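PDB 3BDK: mannonate dehydratase from Streptococcus suis, which probably catalyses the manganese- or iron-dependent dehydration of D-mannonate to 2-dehydro-3-deoxy-D-gluconate, a step in pentose and glucuronate interconversion. Local coordinates for residues A[55-60]-A[85-90]; A[127-132]-A[176-181]; A[147-152]-A[225-230]; A[183-188]-A[192-197]. One frame throughout, in Å; residues are numbered along the deposited sequence.

Interaction 1 (A[55-60]-A[85-90]); sequences VPVGQA and SIPVHE
V57 projects from its loop into the angle between P87 and H89, and its two methyl branches divide the work. The CA atoms of V57 and P87 are 6.5 Å apart and those of G58 and H89 5.5 Å, so backbones without regular secondary structure run close together while the valine fills the interval. Branch CG1 occupies the position flanked by both the backbone N and the carbonyl carbon (chi1 67°). From there V57 CG1 reaches H89 CD2 at 3.5 Å and approaches the imidazole obliquely. The other methyl, CG2, is turned toward the pyrrolidine of P87, and V57 CG2 lies 4.0 Å from P87 CG, an ordinary van der Waals separation.

H89 carries its imidazole trans to the backbone N (chi1 -166°), which brings the CD2 side of the ring to the glycine. G58 N sits at the edge of this ring, near its plane, 4.2 Å from H89 CD2. With no side chain at G58, the backbone can pass close to the imidazole. A hydrogen bond fixes the ring's rotation: H89 is the N-cap residue of helix 90-93, and its ND1 accepts from the backbone N of D91. Capping probably helps keep the CD2 side against V57 while ND1 is engaged by the helix start.

Each loop follows a neighbouring parallel strand, 47-50 or 79-84, and leads toward a helix. With the P87 side chain about 6 Å from the bound D-mannose, the contact is one between adjacent beta-alpha loops at the ligand-binding mouth of a xylose isomerase-like TIM barrel.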
loop_
_atom_site.group_PDB
_atom_site.type_symbol
_atom_site.label_atom_id
_atom_site.label_comp_id
_atom_site.label_asym_id
_atom_site.label_seq_id
_atom_site.Cartn_x
_atom_site.Cartn_y
_atom_site.Cartn_z
ATOM N N VAL A 55 8.777 29.673 14.581
ATOM C CA VAL A 55 9.935 30.146 15.346
ATOM C C VAL A 55 11.192 30.014 14.475
ATOM O O VAL A 55 11.516 28.915 14.031
ATOM C CB VAL A 55 10.068 29.429 16.722
ATOM C CG1 VAL A 55 9.658 27.974 16.631
ATOM C CG2 VAL A 55 11.483 29.569 17.292
ATOM N N PRO A 56 11.895 31.144 14.235
ATOM C CA PRO A 56 12.892 31.345 13.154
ATOM C C PRO A 56 13.890 30.214 12.855
ATOM O O PRO A 56 14.062 29.875 11.675
ATOM C CB PRO A 56 13.604 32.638 13.568
ATOM C CG PRO A 56 12.518 33.411 14.246
ATOM C CD PRO A 56 11.750 32.368 15.048
ATOM N N VAL A 57 14.553 29.667 13.880
ATOM C CA VAL A 57 15.432 28.492 13.713
ATOM C C VAL A 57 16.222 28.181 14.978
ATOM O O VAL A 57 16.063 27.111 15.579
ATOM C CB VAL A 57 16.395 28.607 12.476
ATOM C CG1 VAL A 57 17.442 29.716 12.669
ATOM C CG2 VAL A 57 17.056 27.263 12.167
ATOM N N GLY A 58 17.077 29.123 15.366
ATOM C CA GLY A 58 17.901 28.980 16.556
ATOM C C GLY A 58 17.121 29.166 17.844
ATOM O O GLY A 58 17.370 28.461 18.829
ATOM N N GLN A 59 16.172 30.105 17.820
ATOM C CA GLN A 59 15.405 30.511 19.002
ATOM C C GLN A 59 14.568 29.388 19.611
ATOM O O GLN A 59 14.244 28.415 18.938
ATOM C CB GLN A 59 14.547 31.733 18.674
ATOM C CG GLN A 59 15.346 33.044 18.631
ATOM C CD GLN A 59 14.920 33.983 17.494
ATOM O OE1 GLN A 59 13.731 34.130 17.196
ATOM N NE2 GLN A 59 15.898 34.625 16.861
ATOM N N ALA A 60 14.240 29.535 20.891
ATOM C CA ALA A 60 13.621 28.478 21.691
ATOM C C ALA A 60 12.224 28.077 21.229
ATOM O O ALA A 60 11.487 28.888 20.681
ATOM C CB ALA A 60 13.589 28.890 23.151
ATOM N N SER A 85 12.349 17.143 13.339
ATOM C CA SER A 85 13.373 18.141 13.215
ATOM C C SER A 85 13.100 19.370 14.052
ATOM O O SER A 85 12.215 20.171 13.752
ATOM C CB SER A 85 13.646 18.495 11.748
ATOM O OG SER A 85 15.006 18.826 11.560
ATOM N N ILE A 86 13.852 19.450 15.145
ATOM C CA ILE A 86 14.356 20.715 15.644
ATOM C C ILE A 86 15.716 20.917 14.940
ATOM O O ILE A 86 16.686 20.211 15.231
ATOM C CB ILE A 86 14.548 20.708 17.172
ATOM C CG1 ILE A 86 13.330 20.099 17.878
ATOM C CG2 ILE A 86 14.828 22.122 17.669
ATOM C CD1 ILE A 86 13.536 19.867 19.374
ATOM N N PRO A 87 15.768 21.845 13.973
ATOM C CA PRO A 87 16.979 22.149 13.199
ATOM C C PRO A 87 18.109 22.858 13.956
ATOM O O PRO A 87 17.964 24.006 14.379
ATOM C CB PRO A 87 16.461 23.049 12.066
ATOM C CG PRO A 87 15.222 23.687 12.625
ATOM C CD PRO A 87 14.608 22.644 13.528
ATOM N N VAL A 88 19.233 22.163 14.096
ATOM C CA VAL A 88 20.496 22.743 14.539
ATOM C C VAL A 88 20.920 23.922 13.644
ATOM O O VAL A 88 20.902 23.798 12.409
ATOM C CB VAL A 88 21.564 21.668 14.504
ATOM C CG1 VAL A 88 22.810 22.177 15.109
ATOM C CG2 VAL A 88 21.083 20.437 15.254
ATOM N N HIS A 89 21.267 25.057 14.269
ATOM C CA HIS A 89 21.668 26.296 13.570
ATOM C C HIS A 89 23.026 26.112 12.872
ATOM O O HIS A 89 23.883 25.362 13.351
ATOM C CB HIS A 89 21.728 27.498 14.564
ATOM C CG HIS A 89 21.791 28.849 13.898
ATOM N ND1 HIS A 89 22.951 29.370 13.361
ATOM C CD2 HIS A 89 20.828 29.777 13.667
ATOM C CE1 HIS A 89 22.698 30.551 12.818
ATOM N NE2 HIS A 89 21.415 30.821 12.991
ATOM N N GLU A 90 23.234 26.806 11.752
ATOM C CA GLU A 90 24.525 26.743 11.052
ATOM C C GLU A 90 25.678 27.076 11.981
ATOM O O GLU A 90 26.727 26.433 11.926
ATOM C CB GLU A 90 24.576 27.653 9.822
ATOM C CG GLU A 90 23.827 27.114 8.606
ATOM C CD GLU A 90 24.373 25.788 8.059
ATOM O OE1 GLU A 90 25.608 25.597 8.031
ATOM O OE2 GLU A 90 23.547 24.941 7.649
#

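Interaction 2 (A[127-132]-A[176-181]); sequences PVFDWT and EEMKAI. With DNO (D-mannose), chain C.
The D-mannose pocket of this TIM barrel is bordered by the loop that follows strand 120-123, and V128 and F129 of that loop rest against M178 and I181 on helix 176-187. D130 and W131, the next two residues, belong to the pocket itself, so the helix packs behind a ligand-bearing loop.

The backbone turns sharply at V128, whose phi and psi of 70° and -73° are those of a classic gamma turn; the closing bond from F129 N to P127 O is weak at 2.9 Å. P127 O also accepts from R232 NH2. The turn presents the V128 methyls to the helix. V128 CG1 meets M178 CE at 3.7 Å, while V128 CG2 is more loosely placed, 4.4 Å from I181 CG2. M178 reaches this position by bending at both chi2 (-77°) and chi3, which swings its terminal methyl over to the valine; the same CE approaches F129 CE2 obliquely at 4.5 Å. V128 CG1 lies over the centre of one face of the F129 ring, 3.4 Å above its plane. One methyl therefore touches both the phenyl face and the methionine, a small apolar cluster.

On the ligand side, D130 OD2 is hydrogen-bonded to N124 ND2, which steadies the carboxylate while D130 OD1 stands 2.9 Å from mannose O6. Y28 and Y345 supply hydroxyl hydrogen bonds to the same ligand. Mannose C1 stands above the plane of the W131 indole, 3.4 Å from W131 CD1, whereas mannose O4 sits near that plane beside the NE1-CD1 bond, 2.9 Å from W131 NE1 but well off its N-H direction.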
loop_
_atom_site.group_PDB
_atom_site.type_symbol
_atom_site.label_atom_id
_atom_site.label_comp_id
_atom_site.label_asym_id
_atom_site.label_seq_id
_atom_site.Cartn_x
_atom_site.Cartn_y
_atom_site.Cartn_z
ATOM N N PRO A 127 26.064 20.387 6.809
ATOM C CA PRO A 127 26.386 21.735 6.397
ATOM C C PRO A 127 25.482 22.181 5.270
ATOM O O PRO A 127 25.160 21.369 4.399
ATOM C CB PRO A 127 27.806 21.595 5.877
ATOM C CG PRO A 127 28.377 20.477 6.670
ATOM C CD PRO A 127 27.262 19.538 6.942
ATOM N N VAL A 128 25.055 23.445 5.331
ATOM C CA VAL A 128 24.406 24.174 4.246
ATOM C C VAL A 128 22.980 23.724 3.890
ATOM O O VAL A 128 22.019 24.431 4.190
ATOM C CB VAL A 128 25.298 24.247 2.978
ATOM C CG1 VAL A 128 24.793 25.323 2.042
ATOM C CG2 VAL A 128 26.725 24.546 3.347
ATOM N N PHE A 129 22.844 22.568 3.244
ATOM C CA PHE A 129 21.544 22.052 2.804
ATOM C C PHE A 129 21.169 20.833 3.628
ATOM O O PHE A 129 22.047 20.202 4.211
ATOM C CB PHE A 129 21.596 21.617 1.334
ATOM C CG PHE A 129 22.357 22.554 0.438
ATOM C CD1 PHE A 129 23.695 22.317 0.144
ATOM C CD2 PHE A 129 21.732 23.663 -0.122
ATOM C CE1 PHE A 129 24.413 23.183 -0.689
ATOM C CE2 PHE A 129 22.436 24.532 -0.946
ATOM C CZ PHE A 129 23.785 24.290 -1.232
ATOM N N ASP A 130 19.874 20.492 3.650
ATOM C CA ASP A 130 19.419 19.248 4.283
ATOM C C ASP A 130 19.202 18.097 3.299
ATOM O O ASP A 130 18.960 16.947 3.693
ATOM C CB ASP A 130 18.152 19.494 5.075
ATOM C CG ASP A 130 18.313 20.601 6.078
ATOM O OD1 ASP A 130 17.322 21.362 6.251
ATOM O OD2 ASP A 130 19.424 20.711 6.676
ATOM N N TRP A 131 19.283 18.424 2.020
ATOM C CA TRP A 131 19.257 17.441 0.953
ATOM C C TRP A 131 19.560 18.180 -0.343
ATOM O O TRP A 131 19.509 19.412 -0.399
ATOM C CB TRP A 131 17.894 16.739 0.880
ATOM C CG TRP A 131 16.739 17.691 0.776
ATOM C CD1 TRP A 131 16.033 18.231 1.801
ATOM C CD2 TRP A 131 16.175 18.237 -0.426
ATOM N NE1 TRP A 131 15.056 19.071 1.323
ATOM C CE2 TRP A 131 15.122 19.098 -0.040
ATOM C CE3 TRP A 131 16.456 18.081 -1.792
ATOM C CZ2 TRP A 131 14.338 19.796 -0.969
ATOM C CZ3 TRP A 131 15.673 18.789 -2.721
ATOM C CH2 TRP A 131 14.631 19.630 -2.301
ATOM N N THR A 132 19.866 17.424 -1.384
ATOM C CA THR A 132 20.154 17.994 -2.681
ATOM C C THR A 132 19.601 17.041 -3.724
ATOM O O THR A 132 19.883 15.838 -3.694
ATOM C CB THR A 132 21.665 18.145 -2.845
ATOM O OG1 THR A 132 22.156 19.054 -1.855
ATOM C CG2 THR A 132 22.047 18.649 -4.239
ATOM N N GLU A 176 24.245 36.465 -0.318
ATOM C CA GLU A 176 25.649 36.827 -0.099
ATOM C C GLU A 176 26.198 36.092 1.129
ATOM O O GLU A 176 27.406 35.863 1.235
ATOM C CB GLU A 176 25.802 38.353 0.048
ATOM C CG GLU A 176 27.168 38.848 0.607
ATOM C CD GLU A 176 28.312 38.839 -0.418
ATOM O OE1 GLU A 176 28.223 38.125 -1.452
ATOM O OE2 GLU A 176 29.311 39.558 -0.184
ATOM N N GLU A 177 25.296 35.716 2.035
ATOM C CA GLU A 177 25.649 34.979 3.252
ATOM C C GLU A 177 26.022 33.521 2.952
ATOM O O GLU A 177 27.105 33.067 3.325
ATOM C CB GLU A 177 24.504 35.051 4.280
ATOM C CG GLU A 177 24.894 34.717 5.733
ATOM C CD GLU A 177 23.699 34.766 6.694
ATOM O OE1 GLU A 177 23.354 35.870 7.180
ATOM O OE2 GLU A 177 23.107 33.695 6.971
ATOM N N MET A 178 25.124 32.800 2.275
ATOM C CA MET A 178 25.362 31.398 1.920
ATOM C C MET A 178 26.668 31.209 1.151
ATOM O O MET A 178 27.440 30.304 1.462
ATOM C CB MET A 178 24.173 30.797 1.154
ATOM C CG MET A 178 22.968 30.480 2.045
ATOM S SD MET A 178 23.144 28.977 3.040
ATOM C CE MET A 178 22.124 27.859 2.065
ATOM N N LYS A 179 26.929 32.076 0.173
ATOM C CA LYS A 179 28.223 32.076 -0.509
ATOM C C LYS A 179 29.365 31.989 0.508
ATOM O O LYS A 179 30.191 31.081 0.444
ATOM C CB LYS A 179 28.376 33.306 -1.408
ATOM C CG LYS A 179 29.758 33.434 -2.059
ATOM C CD LYS A 179 29.742 34.335 -3.287
ATOM C CE LYS A 179 31.025 34.140 -4.088
ATOM N NZ LYS A 179 31.019 34.928 -5.346
ATOM N N ALA A 180 29.377 32.914 1.462
ATOM C CA ALA A 180 30.405 32.962 2.499
ATOM C C ALA A 180 30.309 31.824 3.525
ATOM O O ALA A 180 31.291 31.501 4.200
ATOM C CB ALA A 180 30.366 34.317 3.200
ATOM N N ILE A 181 29.126 31.236 3.659
ATOM C CA ILE A 181 28.942 30.066 4.509
ATOM C C ILE A 181 29.615 28.863 3.835
ATOM O O ILE A 181 30.249 28.016 4.495
ATOM C CB ILE A 181 27.441 29.803 4.760
ATOM C CG1 ILE A 181 26.891 30.862 5.717
ATOM C CG2 ILE A 181 27.222 28.426 5.351
ATOM C CD1 ILE A 181 25.380 31.032 5.696
HETATM C C1 DNO C . 14.770 15.345 2.972
HETATM C C2 DNO C . 13.444 15.170 3.730
HETATM C C3 DNO C . 12.719 16.502 4.102
HETATM C C4 DNO C . 13.435 17.620 4.928
HETATM C C5 DNO C . 14.385 17.222 6.098
HETATM C C6 DNO C . 14.399 18.336 7.152
HETATM O O1 DNO C . 15.324 14.375 2.450
HETATM O O2 DNO C . 13.631 14.324 4.879
HETATM O O3 DNO C . 11.522 16.176 4.804
HETATM O O4 DNO C . 14.085 18.530 4.031
HETATM O O5 DNO C . 14.016 15.997 6.751
HETATM O O6 DNO C . 15.531 19.182 6.933
#

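Interaction 3 (A[147-152]-A[225-230]); sequences LAFLKS and YGIFGL
Residues 147-150 are extended strand, after which the chain bends at K151 and S152; they face a chain reversal in 225-230: I227 to L230 form a type I' beta turn, with F228 and G229 both at positive phi and L230 N bonded to I227 O at 2.7 Å. The nearest CA atoms, those of K151 and I227, are 9.2 Å apart, so side chains alone bridge the gap.

F149 leaves the strand with its ring trans to the backbone N (chi1 178°), reaching straight across to the loop. There its CE2 comes in at the edge of the Y225 ring, within the plane of that ring, and F149 CE2 lies 3.4 Å from Y225 OH. I227 adds its branch methyl, with CG2 3.8 Å from F149 CZ and oblique to the phenyl. Beyond this pair, F297 of strand 296-299 meets the F149 ring with planes about 20° apart.

K151, extended beyond CG, passes at a slant over the tyrosine. K151 CE is 3.8 Å from Y225 CZ, and K151 NZ stands over the ring face, 4.9 Å from the Y225 centroid and 25° off the normal, a cation-pi interaction. The ammonium also donates to A294 O.

Thus Y225 is held by two unlike chemistries, an apolar phenyl at its edge and a cation above its face. The lysine charge is probably eased by the carbonyl and the pi cloud together, and the loop is tied to the antiparallel sheet without strand pairing.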
loop_
_atom_site.group_PDB
_atom_site.type_symbol
_atom_site.label_atom_id
_atom_site.label_comp_id
_atom_site.label_asym_id
_atom_site.label_seq_id
_atom_site.Cartn_x
_atom_site.Cartn_y
_atom_site.Cartn_z
ATOM N N LEU A 147 11.943 12.167 -7.238
ATOM C CA LEU A 147 13.137 12.977 -7.034
ATOM C C LEU A 147 14.371 12.181 -7.427
ATOM O O LEU A 147 14.480 10.989 -7.139
ATOM C CB LEU A 147 13.266 13.400 -5.570
ATOM C CG LEU A 147 12.037 13.836 -4.786
ATOM C CD1 LEU A 147 12.464 14.199 -3.383
ATOM C CD2 LEU A 147 11.398 15.039 -5.437
ATOM N N ALA A 148 15.310 12.851 -8.075
ATOM C CA ALA A 148 16.521 12.196 -8.464
ATOM C C ALA A 148 17.663 13.155 -8.242
ATOM O O ALA A 148 17.513 14.370 -8.411
ATOM C CB ALA A 148 16.446 11.758 -9.916
ATOM N N PHE A 149 18.787 12.591 -7.811
ATOM C CA PHE A 149 20.071 13.252 -7.788
ATOM C C PHE A 149 20.937 12.604 -8.856
ATOM O O PHE A 149 21.382 11.469 -8.692
ATOM C CB PHE A 149 20.718 13.052 -6.419
ATOM C CG PHE A 149 22.078 13.663 -6.291
ATOM C CD1 PHE A 149 22.223 15.011 -5.962
ATOM C CD2 PHE A 149 23.219 12.899 -6.484
ATOM C CE1 PHE A 149 23.478 15.582 -5.833
ATOM C CE2 PHE A 149 24.482 13.467 -6.368
ATOM C CZ PHE A 149 24.610 14.813 -6.038
ATOM N N LEU A 150 21.176 13.313 -9.951
ATOM C CA LEU A 150 22.042 12.793 -11.000
ATOM C C LEU A 150 23.329 13.594 -11.024
ATOM O O LEU A 150 23.355 14.762 -11.435
ATOM C CB LEU A 150 21.358 12.842 -12.366
ATOM C CG LEU A 150 20.256 11.860 -12.769
ATOM C CD1 LEU A 150 19.066 11.923 -11.831
ATOM C CD2 LEU A 150 19.781 12.126 -14.221
ATOM N N LYS A 151 24.401 12.953 -10.583
ATOM C CA LYS A 151 25.691 13.606 -10.450
ATOM C C LYS A 151 26.037 14.480 -11.656
ATOM O O LYS A 151 26.171 15.700 -11.526
ATOM C CB LYS A 151 26.784 12.579 -10.196
ATOM C CG LYS A 151 26.887 12.151 -8.754
ATOM C CD LYS A 151 27.957 11.109 -8.593
ATOM C CE LYS A 151 27.828 10.388 -7.289
ATOM N NZ LYS A 151 28.848 9.332 -7.242
ATOM N N SER A 152 26.142 13.869 -12.827
ATOM C CA SER A 152 26.682 14.569 -13.982
ATOM C C SER A 152 25.928 15.852 -14.291
ATOM O O SER A 152 26.480 16.763 -14.893
ATOM C CB SER A 152 26.752 13.654 -15.201
ATOM O OG SER A 152 27.626 12.568 -14.938
ATOM N N TYR A 225 27.556 11.653 0.809
ATOM C CA TYR A 225 28.922 11.971 0.409
ATOM C C TYR A 225 29.071 13.453 0.087
ATOM O O TYR A 225 28.080 14.168 -0.067
ATOM C CB TYR A 225 29.337 11.126 -0.798
ATOM C CG TYR A 225 28.260 10.989 -1.849
ATOM C CD1 TYR A 225 27.938 12.051 -2.684
ATOM C CD2 TYR A 225 27.565 9.797 -2.008
ATOM C CE1 TYR A 225 26.954 11.931 -3.646
ATOM C CE2 TYR A 225 26.579 9.667 -2.968
ATOM C CZ TYR A 225 26.277 10.737 -3.784
ATOM O OH TYR A 225 25.297 10.613 -4.742
ATOM N N GLY A 226 30.315 13.910 -0.014
ATOM C CA GLY A 226 30.596 15.323 -0.254
ATOM C C GLY A 226 29.993 15.784 -1.558
ATOM O O GLY A 226 30.187 15.144 -2.588
ATOM N N ILE A 227 29.222 16.864 -1.512
ATOM C CA ILE A 227 28.829 17.591 -2.724
ATOM C C ILE A 227 29.470 18.957 -2.688
ATOM O O ILE A 227 29.693 19.506 -1.609
ATOM C CB ILE A 227 27.307 17.811 -2.845
ATOM C CG1 ILE A 227 26.758 18.492 -1.576
ATOM C CG2 ILE A 227 26.607 16.504 -3.216
ATOM C CD1 ILE A 227 25.205 18.417 -1.349
ATOM N N PHE A 228 29.766 19.508 -3.864
ATOM C CA PHE A 228 30.179 20.897 -3.958
ATOM C C PHE A 228 31.319 21.203 -2.976
ATOM O O PHE A 228 31.368 22.296 -2.374
ATOM C CB PHE A 228 28.987 21.801 -3.619
ATOM C CG PHE A 228 27.805 21.620 -4.515
ATOM C CD1 PHE A 228 27.961 21.576 -5.901
ATOM C CD2 PHE A 228 26.529 21.569 -3.977
ATOM C CE1 PHE A 228 26.877 21.453 -6.731
ATOM C CE2 PHE A 228 25.429 21.453 -4.788
ATOM C CZ PHE A 228 25.587 21.386 -6.164
ATOM N N GLY A 229 32.200 20.225 -2.781
ATOM C CA GLY A 229 33.318 20.373 -1.849
ATOM C C GLY A 229 32.960 20.628 -0.395
ATOM O O GLY A 229 33.843 20.919 0.411
ATOM N N LEU A 230 31.679 20.515 -0.051
ATOM C CA LEU A 230 31.245 20.605 1.341
ATOM C C LEU A 230 31.431 19.281 2.057
ATOM O O LEU A 230 31.271 18.237 1.446
ATOM C CB LEU A 230 29.775 20.933 1.422
ATOM C CG LEU A 230 29.223 22.246 0.942
ATOM C CD1 LEU A 230 27.682 22.110 0.917
ATOM C CD2 LEU A 230 29.700 23.341 1.870
#

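Interaction 4 (A[183-188]-A[192-197]); sequences ENYRQN and EDLWAN
Y185 and L194 make the apolar part of this contact: L194 CD1 comes to the edge of the phenol ring, near its plane, 4.2 Å from Y185 CE2. With CG trans to the backbone N (chi1 -164°) and chi2 near 69°, L194 turns CD1 to the ring edge, and the two side chains run at a slant to each other. The second meeting is polar but not a bond. N188 O and D193 OD1, both acceptors, stand 3.1 Å apart.

A partner in the next shell probably makes that proximity tolerable. D193 OD1 accepts a hydrogen bond from the backbone N of S190, just before helix 191-210, as in the N3-to-N-cap half of a capping box. This bond positions the carboxylate and probably offsets its repulsion from the N188 carbonyl. Y185 is fixed at its far end, where OH is hydrogen-bonded to E90 OE1, and P127 packs against its side chain. N184 ND2, one residue earlier, binds Q94 OE1.

The 97 Å² buried here is modest, consistent with two consecutive helices, 176-187 and 191-210, meeting beside the short linker that joins them. Both belong to the crossover connecting the parallel strands 120-123 and 215-218 of the TIM barrel.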
loop_
_atom_site.group_PDB
_atom_site.type_symbol
_atom_site.label_atom_id
_atom_site.label_comp_id
_atom_site.label_asym_id
_atom_site.label_seq_id
_atom_site.Cartn_x
_atom_site.Cartn_y
_atom_site.Cartn_z
ATOM N N GLU A 183 32.057 29.153 1.450
ATOM C CA GLU A 183 33.498 29.429 1.555
ATOM C C GLU A 183 34.085 28.947 2.888
ATOM O O GLU A 183 35.119 28.250 2.893
ATOM C CB GLU A 183 33.831 30.903 1.283
ATOM C CG GLU A 183 33.288 31.408 -0.068
ATOM C CD GLU A 183 34.028 32.629 -0.633
ATOM O OE1 GLU A 183 33.616 33.116 -1.725
ATOM O OE2 GLU A 183 35.017 33.094 -0.002
ATOM N N ASN A 184 33.414 29.272 3.998
ATOM C CA ASN A 184 33.879 28.849 5.322
ATOM C C ASN A 184 34.031 27.328 5.472
ATOM O O ASN A 184 35.104 26.860 5.815
ATOM C CB ASN A 184 33.045 29.463 6.461
ATOM C CG ASN A 184 33.691 29.261 7.848
ATOM O OD1 ASN A 184 34.836 29.652 8.084
ATOM N ND2 ASN A 184 32.952 28.638 8.757
ATOM N N TYR A 185 32.965 26.577 5.190
ATOM C CA TYR A 185 32.963 25.095 5.199
ATOM C C TYR A 185 34.018 24.482 4.281
ATOM O O TYR A 185 34.754 23.572 4.688
ATOM C CB TYR A 185 31.592 24.561 4.782
ATOM C CG TYR A 185 30.579 24.430 5.894
ATOM C CD1 TYR A 185 29.362 25.109 5.840
ATOM C CD2 TYR A 185 30.822 23.618 6.998
ATOM C CE1 TYR A 185 28.429 24.988 6.860
ATOM C CE2 TYR A 185 29.897 23.503 8.020
ATOM C CZ TYR A 185 28.704 24.184 7.941
ATOM O OH TYR A 185 27.781 24.052 8.958
ATOM N N ARG A 186 34.087 24.975 3.046
ATOM C CA ARG A 186 35.051 24.475 2.052
ATOM C C ARG A 186 36.480 24.636 2.511
ATOM O O ARG A 186 37.227 23.671 2.599
ATOM C CB ARG A 186 34.891 25.202 0.718
ATOM C CG ARG A 186 33.656 24.813 -0.054
ATOM C CD ARG A 186 33.665 25.473 -1.394
ATOM N NE ARG A 186 32.553 25.028 -2.215
ATOM C CZ ARG A 186 32.127 25.654 -3.303
ATOM N NH1 ARG A 186 32.712 26.769 -3.710
ATOM N NH2 ARG A 186 31.104 25.160 -3.988
ATOM N N GLN A 187 36.846 25.870 2.824
ATOM C CA GLN A 187 38.242 26.214 3.145
ATOM C C GLN A 187 38.662 25.929 4.587
ATOM O O GLN A 187 39.795 25.511 4.834
ATOM C CB GLN A 187 38.499 27.683 2.839
ATOM C CG GLN A 187 38.176 28.063 1.429
ATOM C CD GLN A 187 38.362 29.536 1.189
ATOM O OE1 GLN A 187 39.206 30.175 1.817
ATOM N NE2 GLN A 187 37.583 30.088 0.259
ATOM N N ASN A 188 37.746 26.131 5.530
ATOM C CA ASN A 188 38.131 26.167 6.939
ATOM C C ASN A 188 37.625 25.038 7.830
ATOM O O ASN A 188 38.304 24.674 8.788
ATOM C CB ASN A 188 37.843 27.559 7.529
ATOM C CG ASN A 188 38.530 28.688 6.726
ATOM O OD1 ASN A 188 37.906 29.699 6.369
ATOM N ND2 ASN A 188 39.807 28.502 6.431
ATOM N N GLU A 192 36.943 16.274 10.512
ATOM C CA GLU A 192 37.261 16.229 11.934
ATOM C C GLU A 192 36.769 17.461 12.696
ATOM O O GLU A 192 36.324 17.352 13.843
ATOM C CB GLU A 192 38.754 16.005 12.156
ATOM C CG GLU A 192 39.240 14.602 11.786
ATOM C CD GLU A 192 38.669 13.497 12.675
ATOM O OE1 GLU A 192 38.434 13.732 13.891
ATOM O OE2 GLU A 192 38.461 12.378 12.151
ATOM N N ASP A 193 36.836 18.624 12.066
ATOM C CA ASP A 193 36.288 19.828 12.672
ATOM C C ASP A 193 34.797 19.650 12.947
ATOM O O ASP A 193 34.302 20.031 14.033
ATOM C CB ASP A 193 36.480 21.046 11.768
ATOM C CG ASP A 193 37.915 21.441 11.636
ATOM O OD1 ASP A 193 38.231 22.269 10.755
ATOM O OD2 ASP A 193 38.733 20.932 12.421
ATOM N N LEU A 194 34.094 19.082 11.954
ATOM C CA LEU A 194 32.646 18.899 12.016
ATOM C C LEU A 194 32.302 17.777 12.977
ATOM O O LEU A 194 31.261 17.816 13.621
ATOM C CB LEU A 194 32.062 18.613 10.636
ATOM C CG LEU A 194 30.548 18.782 10.487
ATOM C CD1 LEU A 194 30.162 20.255 10.596
ATOM C CD2 LEU A 194 30.082 18.221 9.186
ATOM N N TRP A 195 33.166 16.777 13.078
ATOM C CA TRP A 195 33.003 15.789 14.143
ATOM C C TRP A 195 33.061 16.495 15.493
ATOM O O TRP A 195 32.156 16.351 16.301
ATOM C CB TRP A 195 34.037 14.656 14.050
ATOM C CG TRP A 195 33.639 13.548 13.099
ATOM C CD1 TRP A 195 34.238 13.234 11.918
ATOM C CD2 TRP A 195 32.554 12.610 13.257
ATOM N NE1 TRP A 195 33.606 12.163 11.337
ATOM C CE2 TRP A 195 32.565 11.768 12.134
ATOM C CE3 TRP A 195 31.575 12.406 14.240
ATOM C CZ2 TRP A 195 31.640 10.738 11.962
ATOM C CZ3 TRP A 195 30.652 11.378 14.069
ATOM C CH2 TRP A 195 30.689 10.561 12.945
ATOM N N ALA A 196 34.096 17.309 15.688
ATOM C CA ALA A 196 34.276 18.110 16.904
ATOM C C ALA A 196 33.104 19.041 17.207
ATOM O O ALA A 196 32.701 19.180 18.354
ATOM C CB ALA A 196 35.571 18.909 16.825
ATOM N N ASN A 197 32.569 19.689 16.184
ATOM C CA ASN A 197 31.448 20.562 16.399
ATOM C C ASN A 197 30.234 19.779 16.886
ATOM O O ASN A 197 29.475 20.267 17.739
ATOM C CB ASN A 197 31.162 21.359 15.138
ATOM C CG ASN A 197 32.322 22.270 14.762
ATOM O OD1 ASN A 197 33.262 22.438 15.533
ATOM N ND2 ASN A 197 32.259 22.860 13.582
#

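Helix 176-187 is shared by interactions 2 and 4, serving interaction 2 with its first turns and interaction 4 with its last, their centres 13 Å apart. E90 joins interaction 1 to both: E90 OE1 lies 2.8 Å from Y185 OH, a probable hydrogen bond, and E90 OE2 is 3.1 Å from V128 N, a weak one. Interaction 3 reaches the same helix through F228 O, 3.0 Å from R186 NE, and touches the loop of interaction 2 where L230 CD2 lies 3.5 Å from V128 CG2. Proximity to mannose is graded: 127-132 touches it, and the side chains of P87, F149 and Y185 are about 6, 10 and 13 Å away.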